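Long-range contacts in glycosyl hydrolase, family 31/fibronectin type III domain protein (Clostridium perfringens, PDB 4UAP), which binds N-acetylgalactosamine through a calcium-containing beta-sandwich carbohydrate-binding module of family 32, probably helping the parent glycoside hydrolase to hold galactose-type glycans: residues S13-G18 against S35-K40; F55-E60 against I126-L131; N74-N79 against T110-V115; N83-K88 against T139-E144. All coordinates share one frame; numbering follows the deposited sequence.

Contact 1 of 4, residues S13-G18 against S35-K40; sequences SQLQSG and SRMDLK. With CA (calcium ion), chain D.
At the sugar-binding end of this CBM32 beta-sandwich, L15 and Q16 of the loop after strand 6-9 bridge to D38, L39 and K40, where strand 37-38 runs out. Two backbone bonds make the bridge: Q16 N to D38 O (2.9 Å, 170° at the hydrogen) and K40 N to Q14 O (2.9 Å). The side chain of K40 follows the same loop. It is extended until chi4 (-45°) turns NZ to L15 O at 3.1 Å, the amine standing above that carbonyl plane. On the buried side the two methyls of L15 part company: CD1 rests on M37 CG (3.8 Å) and CD2 on L39 CD1 (3.8 Å), with F55 of strand 55-61 packing against L15 and M37. Beside the bridge R36 grips D38 side-on, NE to OD1 and NH2 to OD2 (2.7 Å), both on the syn side of the carboxylate; W41 NE1 also reaches OD2. R36 lines the N-acetylgalactosamine pocket, and S35 O binds calcium (2.4 Å). The two-nitrogen grip probably fixes the guanidinium's rotation and keeps both groups charged, NH1 has a second salt bridge to D33, and backbone bonds tie the end of strand 37-38 to the 13-18 loop.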
# COMPACT_ATOMS: atom_id res chain seq x y z
N SER A 13 -10.41 -10.22 -3.12
CA SER A 13 -11.80 -10.07 -3.55
C SER A 13 -12.24 -8.61 -3.42
O SER A 13 -13.32 -8.25 -3.90
CB SER A 13 -12.74 -11.00 -2.76
OG SER A 13 -12.95 -10.53 -1.44
N GLN A 14 -11.41 -7.76 -2.80
CA GLN A 14 -11.71 -6.33 -2.66
C GLN A 14 -11.24 -5.49 -3.85
O GLN A 14 -11.55 -4.31 -3.94
CB GLN A 14 -11.06 -5.75 -1.41
CG GLN A 14 -11.40 -6.46 -0.13
CD GLN A 14 -12.87 -6.41 0.17
OE1 GLN A 14 -13.41 -5.36 0.49
NE2 GLN A 14 -13.53 -7.55 0.05
N LEU A 15 -10.50 -6.12 -4.75
CA LEU A 15 -9.71 -5.38 -5.71
C LEU A 15 -10.24 -5.50 -7.12
O LEU A 15 -10.88 -6.49 -7.47
CB LEU A 15 -8.25 -5.86 -5.68
CG LEU A 15 -7.60 -5.79 -4.31
CD1 LEU A 15 -6.14 -6.29 -4.39
CD2 LEU A 15 -7.69 -4.38 -3.75
N GLN A 16 -9.96 -4.49 -7.92
CA GLN A 16 -10.39 -4.46 -9.31
C GLN A 16 -9.62 -5.49 -10.12
O GLN A 16 -8.41 -5.64 -9.96
CB GLN A 16 -10.19 -3.06 -9.91
CG GLN A 16 -10.57 -2.95 -11.39
CD GLN A 16 -12.03 -3.26 -11.64
OE1 GLN A 16 -12.89 -3.06 -10.76
NE2 GLN A 16 -12.34 -3.74 -12.84
N SER A 17 -10.34 -6.19 -11.00
CA SER A 17 -9.72 -7.20 -11.85
C SER A 17 -8.51 -6.65 -12.60
O SER A 17 -8.58 -5.60 -13.23
CB SER A 17 -10.75 -7.74 -12.85
OG SER A 17 -10.17 -8.72 -13.70
N GLY A 18 -7.38 -7.36 -12.56
CA GLY A 18 -6.20 -6.92 -13.27
C GLY A 18 -5.39 -5.87 -12.52
O GLY A 18 -4.33 -5.45 -12.98
N SER A 35 -0.22 0.39 -13.75
CA SER A 35 0.75 0.26 -12.65
C SER A 35 0.12 -0.08 -11.29
O SER A 35 0.80 -0.60 -10.40
CB SER A 35 1.54 1.57 -12.47
OG SER A 35 2.21 1.95 -13.66
N ARG A 36 -1.17 0.22 -11.13
CA ARG A 36 -1.75 0.34 -9.80
C ARG A 36 -2.48 -0.89 -9.26
O ARG A 36 -2.99 -1.71 -10.03
CB ARG A 36 -2.75 1.51 -9.77
CG ARG A 36 -2.20 2.86 -10.20
CD ARG A 36 -3.16 3.97 -9.76
NE ARG A 36 -4.54 3.63 -10.10
CZ ARG A 36 -5.15 3.98 -11.23
NH1 ARG A 36 -4.53 4.70 -12.16
NH2 ARG A 36 -6.41 3.60 -11.42
N MET A 37 -2.53 -0.98 -7.93
CA MET A 37 -3.52 -1.76 -7.21
C MET A 37 -4.69 -0.83 -6.86
O MET A 37 -4.49 0.22 -6.25
CB MET A 37 -2.93 -2.36 -5.92
CG MET A 37 -3.90 -3.27 -5.12
SD MET A 37 -3.69 -3.27 -3.32
CE MET A 37 -4.50 -1.72 -2.97
N ASP A 38 -5.90 -1.22 -7.26
CA ASP A 38 -7.11 -0.44 -7.01
C ASP A 38 -8.17 -1.31 -6.32
O ASP A 38 -8.35 -2.47 -6.67
CB ASP A 38 -7.71 0.10 -8.32
CG ASP A 38 -7.05 1.39 -8.82
OD1 ASP A 38 -5.89 1.71 -8.47
OD2 ASP A 38 -7.71 2.09 -9.61
N LEU A 39 -8.88 -0.73 -5.36
CA LEU A 39 -10.13 -1.31 -4.88
C LEU A 39 -11.08 -1.41 -6.07
O LEU A 39 -10.94 -0.65 -7.03
CB LEU A 39 -10.72 -0.44 -3.77
CG LEU A 39 -10.90 -1.12 -2.41
CD1 LEU A 39 -9.56 -1.65 -1.90
CD2 LEU A 39 -11.54 -0.16 -1.41
N LYS A 40 -12.05 -2.32 -6.01
CA LYS A 40 -12.98 -2.51 -7.13
C LYS A 40 -13.57 -1.20 -7.64
O LYS A 40 -14.08 -0.38 -6.87
CB LYS A 40 -14.13 -3.44 -6.72
CG LYS A 40 -13.78 -4.92 -6.66
CD LYS A 40 -15.03 -5.75 -6.35
CE LYS A 40 -14.68 -7.23 -6.19
NZ LYS A 40 -13.76 -7.71 -7.26
CA CA D . 2.94 -0.95 -9.41

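Contact 2 of 4, residues F55-E60 against I126-L131; sequences FEMTFE and IVITAL
F55 to F59 pair with A130 to I126 as neighbouring antiparallel strands in one sheet of the beta-sandwich, their short axes 4.6 Å apart and 161° between directions. Three hydrogen-bonded pairs, F55 with A130, M57 with I128 and F59 with I126, each exchange two backbone bonds, six in all. M57 N to I128 O and the return bond I128 N to M57 O are both 2.8 Å. In the non-hydrogen-bonded pairs, E56 with T129 and T58 with V127, the CA atoms of T129 and V127 add C-H...O contacts to F55 O and M57 O, which already accept N-H bonds.

Most apolar contacts belong to the face carrying F55, M57, F59, I126, I128 and A130, which turns into the sandwich core toward strands 64-74 and 141-149. The bend at chi3 (-78°) places M57 CE 4.2 Å from both I128 CG2 and A130 CB. I128 CD1 approaches the F59 ring obliquely, 3.7 Å from CE1, while I126 O lies at the ring edge, in its plane.

Polar and mixed contacts occupy the other face. E56 CG sits tightly against V127 CG1 (3.2 Å), and V127 CG2 is near T58 OG1 (3.9 Å). One water joins the strands' side chains, donating to E56 OE2 at 2.7 Å and hydrogen-bonded to T129 OG1 at 2.8 Å.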
# COMPACT_ATOMS: atom_id res chain seq x y z
N PHE A 55 -8.34 -1.47 4.29
CA PHE A 55 -7.81 -2.57 3.50
C PHE A 55 -6.39 -2.92 3.95
O PHE A 55 -5.49 -2.09 3.93
CB PHE A 55 -7.82 -2.24 2.00
CG PHE A 55 -7.34 -3.37 1.14
CD1 PHE A 55 -8.13 -4.50 0.97
CD2 PHE A 55 -6.10 -3.31 0.52
CE1 PHE A 55 -7.69 -5.56 0.20
CE2 PHE A 55 -5.65 -4.37 -0.26
CZ PHE A 55 -6.45 -5.50 -0.42
N GLU A 56 -6.21 -4.17 4.35
CA GLU A 56 -4.97 -4.64 4.94
C GLU A 56 -4.11 -5.36 3.91
O GLU A 56 -4.57 -6.27 3.22
CB GLU A 56 -5.31 -5.57 6.11
CG GLU A 56 -4.15 -6.11 6.89
CD GLU A 56 -4.61 -7.10 7.95
OE1 GLU A 56 -4.72 -8.31 7.62
OE2 GLU A 56 -4.91 -6.67 9.08
N MET A 57 -2.85 -4.93 3.81
CA MET A 57 -1.88 -5.50 2.89
C MET A 57 -0.71 -6.06 3.70
O MET A 57 -0.08 -5.34 4.47
CB MET A 57 -1.38 -4.43 1.90
CG MET A 57 -2.44 -3.90 0.92
SD MET A 57 -2.07 -2.24 0.25
CE MET A 57 -2.56 -1.20 1.63
N THR A 58 -0.45 -7.36 3.55
CA THR A 58 0.59 -8.02 4.34
C THR A 58 1.81 -8.31 3.49
O THR A 58 1.70 -8.89 2.40
CB THR A 58 0.07 -9.33 4.95
OG1 THR A 58 -1.02 -9.03 5.82
CG2 THR A 58 1.19 -10.05 5.73
N PHE A 59 2.98 -7.91 3.98
CA PHE A 59 4.24 -8.11 3.27
C PHE A 59 5.18 -8.97 4.11
O PHE A 59 5.43 -8.67 5.27
CB PHE A 59 4.90 -6.77 2.96
CG PHE A 59 4.06 -5.88 2.07
CD1 PHE A 59 3.08 -5.06 2.62
CD2 PHE A 59 4.22 -5.90 0.70
CE1 PHE A 59 2.29 -4.25 1.81
CE2 PHE A 59 3.44 -5.08 -0.12
CZ PHE A 59 2.47 -4.26 0.44
N GLU A 60 5.68 -10.03 3.51
CA GLU A 60 6.56 -10.94 4.22
C GLU A 60 7.87 -11.13 3.47
O GLU A 60 7.90 -11.12 2.24
CB GLU A 60 5.89 -12.29 4.44
CG GLU A 60 4.68 -12.24 5.33
CD GLU A 60 3.95 -13.56 5.38
OE1 GLU A 60 3.18 -13.84 4.43
OE2 GLU A 60 4.16 -14.33 6.35
N ILE A 126 5.45 -7.05 7.58
CA ILE A 126 4.93 -5.70 7.76
C ILE A 126 3.52 -5.67 7.23
O ILE A 126 3.24 -6.16 6.12
CB ILE A 126 5.82 -4.66 7.06
CG1 ILE A 126 7.13 -4.49 7.84
CG2 ILE A 126 5.10 -3.32 6.94
CD1 ILE A 126 8.09 -3.50 7.25
N VAL A 127 2.60 -5.16 8.03
CA VAL A 127 1.21 -5.09 7.62
C VAL A 127 0.84 -3.64 7.49
O VAL A 127 0.95 -2.88 8.45
CB VAL A 127 0.27 -5.79 8.60
CG1 VAL A 127 -1.17 -5.70 8.09
CG2 VAL A 127 0.70 -7.26 8.80
N ILE A 128 0.43 -3.26 6.28
CA ILE A 128 0.07 -1.87 5.98
C ILE A 128 -1.43 -1.78 5.75
O ILE A 128 -1.97 -2.50 4.91
CB ILE A 128 0.80 -1.35 4.73
CG1 ILE A 128 2.32 -1.46 4.94
CG2 ILE A 128 0.36 0.10 4.41
CD1 ILE A 128 3.14 -1.18 3.71
N THR A 129 -2.10 -0.91 6.48
CA THR A 129 -3.54 -0.81 6.34
C THR A 129 -3.94 0.57 5.84
O THR A 129 -3.71 1.57 6.52
CB THR A 129 -4.26 -1.11 7.66
OG1 THR A 129 -3.80 -2.36 8.18
CG2 THR A 129 -5.76 -1.21 7.42
N ALA A 130 -4.53 0.61 4.65
CA ALA A 130 -5.16 1.83 4.14
C ALA A 130 -6.47 2.07 4.90
O ALA A 130 -7.35 1.22 4.92
CB ALA A 130 -5.41 1.71 2.64
N LEU A 131 -6.57 3.24 5.54
CA LEU A 131 -7.70 3.54 6.42
C LEU A 131 -8.70 4.46 5.74
O LEU A 131 -9.90 4.38 6.00
CB LEU A 131 -7.22 4.20 7.72
CG LEU A 131 -6.21 3.39 8.53
CD1 LEU A 131 -5.68 4.24 9.67
CD2 LEU A 131 -6.89 2.12 9.04
O HOH W 1 -5.02 -4.13 9.90

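Contact 3 of 4, residues N74-N79 against T110-V115; sequences NRMNSN and TSATTV. With NGA (2-acetamido-2-deoxy-beta-D-galactopyranose), chain C.
N74 holds the 110-115 segment with three hydrogen bonds from two nitrogens. Its backbone N donates to A112 O (2.9 Å, 168° at the hydrogen). Its amide ND2 serves two acceptors, T114 OG1 at 3.0 Å and S111 O at 3.1 Å. Both lie near the amide plane, an arrangement that uses both N-H groups and fixes the flip of the buried carboxamide; chi1 of -63° sets CG beside the backbone N, facing the 110-112 loop. A water bridges the two backbones, donating to N74 O (2.6 Å) and to A112 O (2.7 Å). Within 110-115, S111 OG donates to T113 O. Packing lies outward, where M76 folds back at chi2 and chi3 to lay SD over A112 CA (3.6 Å) and bring CE near T110 O; its CG meets A112 CB at 4.0 Å. Between N74 and M76, R75 points away and extends to the bound N-acetylgalactosamine. NH1 donates to O3 (2.9 Å) and O4, while weak bonds run from NH2 to O3 and O7. N74 is tied to T114 of strand 113-118 and the loop before it while R75 meets the sugar, as suits a CBM32 site built from loops at one end of a beta-sandwich.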
# COMPACT_ATOMS: atom_id res chain seq x y z
N ASN A 74 1.79 7.03 -4.17
CA ASN A 74 0.39 7.37 -4.24
C ASN A 74 -0.03 7.79 -5.64
O ASN A 74 0.79 8.27 -6.42
CB ASN A 74 0.06 8.48 -3.24
CG ASN A 74 0.30 8.04 -1.82
OD1 ASN A 74 -0.21 7.02 -1.39
ND2 ASN A 74 1.13 8.80 -1.09
N ARG A 75 -1.31 7.62 -5.94
CA ARG A 75 -1.81 7.96 -7.27
C ARG A 75 -1.89 9.47 -7.41
O ARG A 75 -2.63 10.13 -6.68
CB ARG A 75 -3.18 7.32 -7.52
CG ARG A 75 -3.71 7.63 -8.92
CD ARG A 75 -5.13 7.16 -9.10
NE ARG A 75 -5.61 7.47 -10.43
CZ ARG A 75 -6.81 7.11 -10.89
NH1 ARG A 75 -7.64 6.44 -10.10
NH2 ARG A 75 -7.17 7.43 -12.12
N MET A 76 -1.13 10.01 -8.36
CA MET A 76 -1.08 11.46 -8.55
C MET A 76 -1.67 11.85 -9.91
O MET A 76 -1.64 11.08 -10.87
CB MET A 76 0.36 11.98 -8.45
CG MET A 76 1.10 11.53 -7.18
SD MET A 76 0.30 12.01 -5.63
CE MET A 76 0.72 13.75 -5.59
N ASN A 77 -2.21 13.07 -9.97
CA ASN A 77 -2.64 13.64 -11.25
C ASN A 77 -1.42 14.15 -11.99
O ASN A 77 -0.38 14.36 -11.39
CB ASN A 77 -3.63 14.77 -11.02
CG ASN A 77 -4.86 14.31 -10.29
OD1 ASN A 77 -5.45 13.28 -10.65
ND2 ASN A 77 -5.27 15.05 -9.27
N SER A 78 -1.56 14.36 -13.30
CA SER A 78 -0.42 14.81 -14.11
C SER A 78 0.16 16.14 -13.62
O SER A 78 1.34 16.40 -13.81
CB SER A 78 -0.83 14.93 -15.58
OG SER A 78 -1.84 15.92 -15.74
N ASN A 79 -0.66 16.98 -12.99
CA ASN A 79 -0.17 18.27 -12.51
C ASN A 79 0.47 18.21 -11.13
O ASN A 79 0.73 19.24 -10.52
CB ASN A 79 -1.30 19.32 -12.52
CG ASN A 79 -2.39 19.02 -11.50
OD1 ASN A 79 -2.35 18.02 -10.78
ND2 ASN A 79 -3.38 19.91 -11.42
N THR A 110 -0.90 13.95 1.11
CA THR A 110 -1.07 14.74 -0.11
C THR A 110 0.11 14.62 -1.07
O THR A 110 0.10 15.22 -2.14
CB THR A 110 -1.25 16.26 0.20
OG1 THR A 110 -0.15 16.73 0.98
CG2 THR A 110 -2.57 16.51 0.94
N SER A 111 1.15 13.87 -0.69
CA SER A 111 2.37 13.85 -1.50
C SER A 111 2.50 12.59 -2.36
O SER A 111 1.79 11.60 -2.14
CB SER A 111 3.60 13.99 -0.60
OG SER A 111 3.64 12.94 0.34
N ALA A 112 3.41 12.63 -3.33
CA ALA A 112 3.61 11.52 -4.26
C ALA A 112 4.07 10.25 -3.55
O ALA A 112 3.81 9.15 -4.01
CB ALA A 112 4.61 11.91 -5.34
N THR A 113 4.77 10.40 -2.43
CA THR A 113 5.19 9.22 -1.66
C THR A 113 4.86 9.40 -0.21
O THR A 113 4.83 10.52 0.31
CB THR A 113 6.71 8.94 -1.78
OG1 THR A 113 7.45 10.06 -1.27
CG2 THR A 113 7.12 8.67 -3.22
N THR A 114 4.60 8.28 0.45
CA THR A 114 4.41 8.25 1.89
C THR A 114 5.49 7.33 2.41
O THR A 114 5.52 6.15 2.08
CB THR A 114 3.02 7.73 2.27
OG1 THR A 114 2.03 8.68 1.82
CG2 THR A 114 2.89 7.54 3.79
N VAL A 115 6.41 7.89 3.19
CA VAL A 115 7.59 7.15 3.60
C VAL A 115 7.58 6.85 5.10
O VAL A 115 7.43 7.75 5.92
CB VAL A 115 8.87 7.92 3.24
CG1 VAL A 115 10.12 7.14 3.67
CG2 VAL A 115 8.92 8.19 1.73
C1 NGA C . -12.90 6.30 -11.61
C2 NGA C . -11.43 6.47 -11.98
C3 NGA C . -10.73 5.12 -11.90
C4 NGA C . -11.00 4.51 -10.53
C5 NGA C . -12.51 4.29 -10.39
C6 NGA C . -12.99 3.70 -9.08
C7 NGA C . -10.57 8.15 -13.56
C8 NGA C . -10.49 8.57 -15.00
N2 NGA C . -11.27 7.04 -13.31
O1 NGA C . -13.42 7.57 -11.31
O3 NGA C . -9.36 5.35 -12.13
O4 NGA C . -10.55 5.39 -9.54
O5 NGA C . -13.15 5.53 -10.46
O6 NGA C . -14.41 3.68 -9.05
O7 NGA C . -10.00 8.82 -12.68
O HOH W 2 3.42 8.44 -6.58

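Contact 4 of 4, residues N83-K88 against T139-E144; sequences NIAAMK and TLAINE. With CA (calcium ion), chain D.
A85 and M87 carry the apolar centre and meet alternate residues of 139-144, A85 touching T139 and A141, M87 touching L140 and I142. A85 CB sits 3.6 Å from T139 CG2, the branch anti to the backbone N; T139 OG1 bonds instead to D136. A85 CB also comes within 4.2 Å of A141 CB. M87 and L140 lie side by side, pointing the same way, with L140 CD1 3.9 Å from M87 CB. M87 crosses I142 obliquely, SD 4.1 Å from CD1, so the methionine spans two residues of the opposite segment.

Outward from this packing the backbones meet loosely. A141 N gives A85 O a weak, bent hydrogen bond of 2.9 Å, and L140 CA adds a C-H...O contact to the same oxygen. Where direct pairing would continue, a water takes over: it accepts from M87 N and donates to A141 O (2.6 Å). A type I turn from N83 to A86 shapes the first segment, with N83 OD1 accepting from A85 N as an Asx turn.

At the polar edge N143 O and E144 OE2 bind calcium, both at 2.3 Å; K23, D26, T28 and S35 complete the site, and G27 N holds E144 OE1. A85 meanwhile lines the sugar pocket. Strand 87-96 belongs to one sheet and strand 141-149 to the other, so the contact bridges the sandwich: A130 of strand 125-133 packs on M87 and L140, I72 of strand 64-74 packs on M87 and I142, and strand 37-38 pairs alongside 141-149.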
# COMPACT_ATOMS: atom_id res chain seq x y z
N ASN A 83 -4.48 12.43 -6.56
CA ASN A 83 -5.76 12.08 -7.16
C ASN A 83 -6.80 11.77 -6.10
O ASN A 83 -6.48 11.33 -5.00
CB ASN A 83 -5.61 10.90 -8.13
CG ASN A 83 -6.91 10.53 -8.82
OD1 ASN A 83 -7.56 9.54 -8.46
ND2 ASN A 83 -7.31 11.34 -9.80
N ILE A 84 -8.06 12.00 -6.43
CA ILE A 84 -9.16 11.77 -5.50
C ILE A 84 -9.27 10.29 -5.03
O ILE A 84 -9.77 10.01 -3.94
CB ILE A 84 -10.49 12.22 -6.15
CG1 ILE A 84 -11.60 12.35 -5.10
CG2 ILE A 84 -10.88 11.30 -7.29
CD1 ILE A 84 -12.92 12.88 -5.69
N ALA A 85 -8.77 9.35 -5.83
CA ALA A 85 -8.85 7.93 -5.45
C ALA A 85 -7.65 7.49 -4.59
O ALA A 85 -7.64 6.37 -4.08
CB ALA A 85 -8.95 7.06 -6.70
N ALA A 86 -6.66 8.37 -4.43
CA ALA A 86 -5.47 8.03 -3.66
C ALA A 86 -5.72 7.86 -2.15
O ALA A 86 -6.71 8.35 -1.59
CB ALA A 86 -4.38 9.08 -3.89
N MET A 87 -4.79 7.17 -1.51
CA MET A 87 -4.78 6.99 -0.06
C MET A 87 -4.68 8.36 0.65
O MET A 87 -3.97 9.26 0.20
CB MET A 87 -3.61 6.08 0.34
CG MET A 87 -3.77 5.37 1.70
SD MET A 87 -2.49 4.10 1.92
CE MET A 87 -1.01 5.09 1.76
N LYS A 88 -5.41 8.50 1.76
CA LYS A 88 -5.39 9.72 2.56
C LYS A 88 -4.83 9.45 3.95
O LYS A 88 -4.25 10.33 4.58
CB LYS A 88 -6.79 10.31 2.68
CG LYS A 88 -6.82 11.65 3.42
CD LYS A 88 -8.24 12.21 3.55
CE LYS A 88 -8.22 13.63 4.10
NZ LYS A 88 -9.59 14.17 4.34
N THR A 139 -13.10 3.26 -2.26
CA THR A 139 -12.16 3.66 -3.30
C THR A 139 -10.73 3.74 -2.76
O THR A 139 -10.50 4.24 -1.66
CB THR A 139 -12.57 5.04 -3.90
OG1 THR A 139 -13.94 4.99 -4.33
CG2 THR A 139 -11.69 5.41 -5.08
N LEU A 140 -9.78 3.24 -3.53
CA LEU A 140 -8.37 3.27 -3.14
C LEU A 140 -7.50 2.95 -4.34
O LEU A 140 -7.77 1.98 -5.06
CB LEU A 140 -8.09 2.26 -2.02
CG LEU A 140 -6.62 2.20 -1.57
CD1 LEU A 140 -6.25 3.49 -0.82
CD2 LEU A 140 -6.36 0.97 -0.72
N ALA A 141 -6.45 3.74 -4.54
CA ALA A 141 -5.48 3.46 -5.59
C ALA A 141 -4.07 3.64 -5.04
O ALA A 141 -3.74 4.67 -4.47
CB ALA A 141 -5.69 4.39 -6.80
N ILE A 142 -3.24 2.61 -5.21
CA ILE A 142 -1.84 2.67 -4.81
C ILE A 142 -0.98 2.21 -5.98
O ILE A 142 -1.24 1.17 -6.57
CB ILE A 142 -1.58 1.79 -3.57
CG1 ILE A 142 -2.42 2.29 -2.38
CG2 ILE A 142 -0.09 1.78 -3.23
CD1 ILE A 142 -2.36 1.35 -1.14
N ASN A 143 0.04 3.00 -6.33
CA ASN A 143 0.92 2.65 -7.45
C ASN A 143 1.88 1.51 -7.15
O ASN A 143 2.11 0.64 -7.97
CB ASN A 143 1.75 3.86 -7.88
CG ASN A 143 0.91 5.05 -8.27
OD1 ASN A 143 -0.32 4.95 -8.36
ND2 ASN A 143 1.57 6.18 -8.54
N GLU A 144 2.47 1.54 -5.96
CA GLU A 144 3.59 0.67 -5.65
C GLU A 144 3.95 0.85 -4.20
O GLU A 144 3.74 1.93 -3.64
CB GLU A 144 4.81 0.98 -6.54
CG GLU A 144 5.98 -0.04 -6.42
CD GLU A 144 5.86 -1.20 -7.41
OE1 GLU A 144 6.77 -2.06 -7.45
OE2 GLU A 144 4.85 -1.27 -8.15
CA CA D . 2.94 -0.95 -9.41
O HOH W 3 -2.42 6.44 -3.06

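In the fold
Contacts 2 and 4 are buried, whereas contacts 1 and 3 are partly exposed. Contact 2 is regular sheet pairing; contact 4 joins the two sheets mainly by side-chain packing, and they meet where A130 and M57 touch L140, M87 and I142. Contact 1 adjoins both, packing on contact 2 and pairing by backbone with contact 4. Contacts 1 and 4 also share the calcium ion. Contact 3 relies on amide and backbone bonds of one asparagine and joins contact 4 through R75 and N77 to N83. Contacts 1, 3 and 4 supply R36, R75 and A85 to the sugar pocket, where the two arginines lie close together.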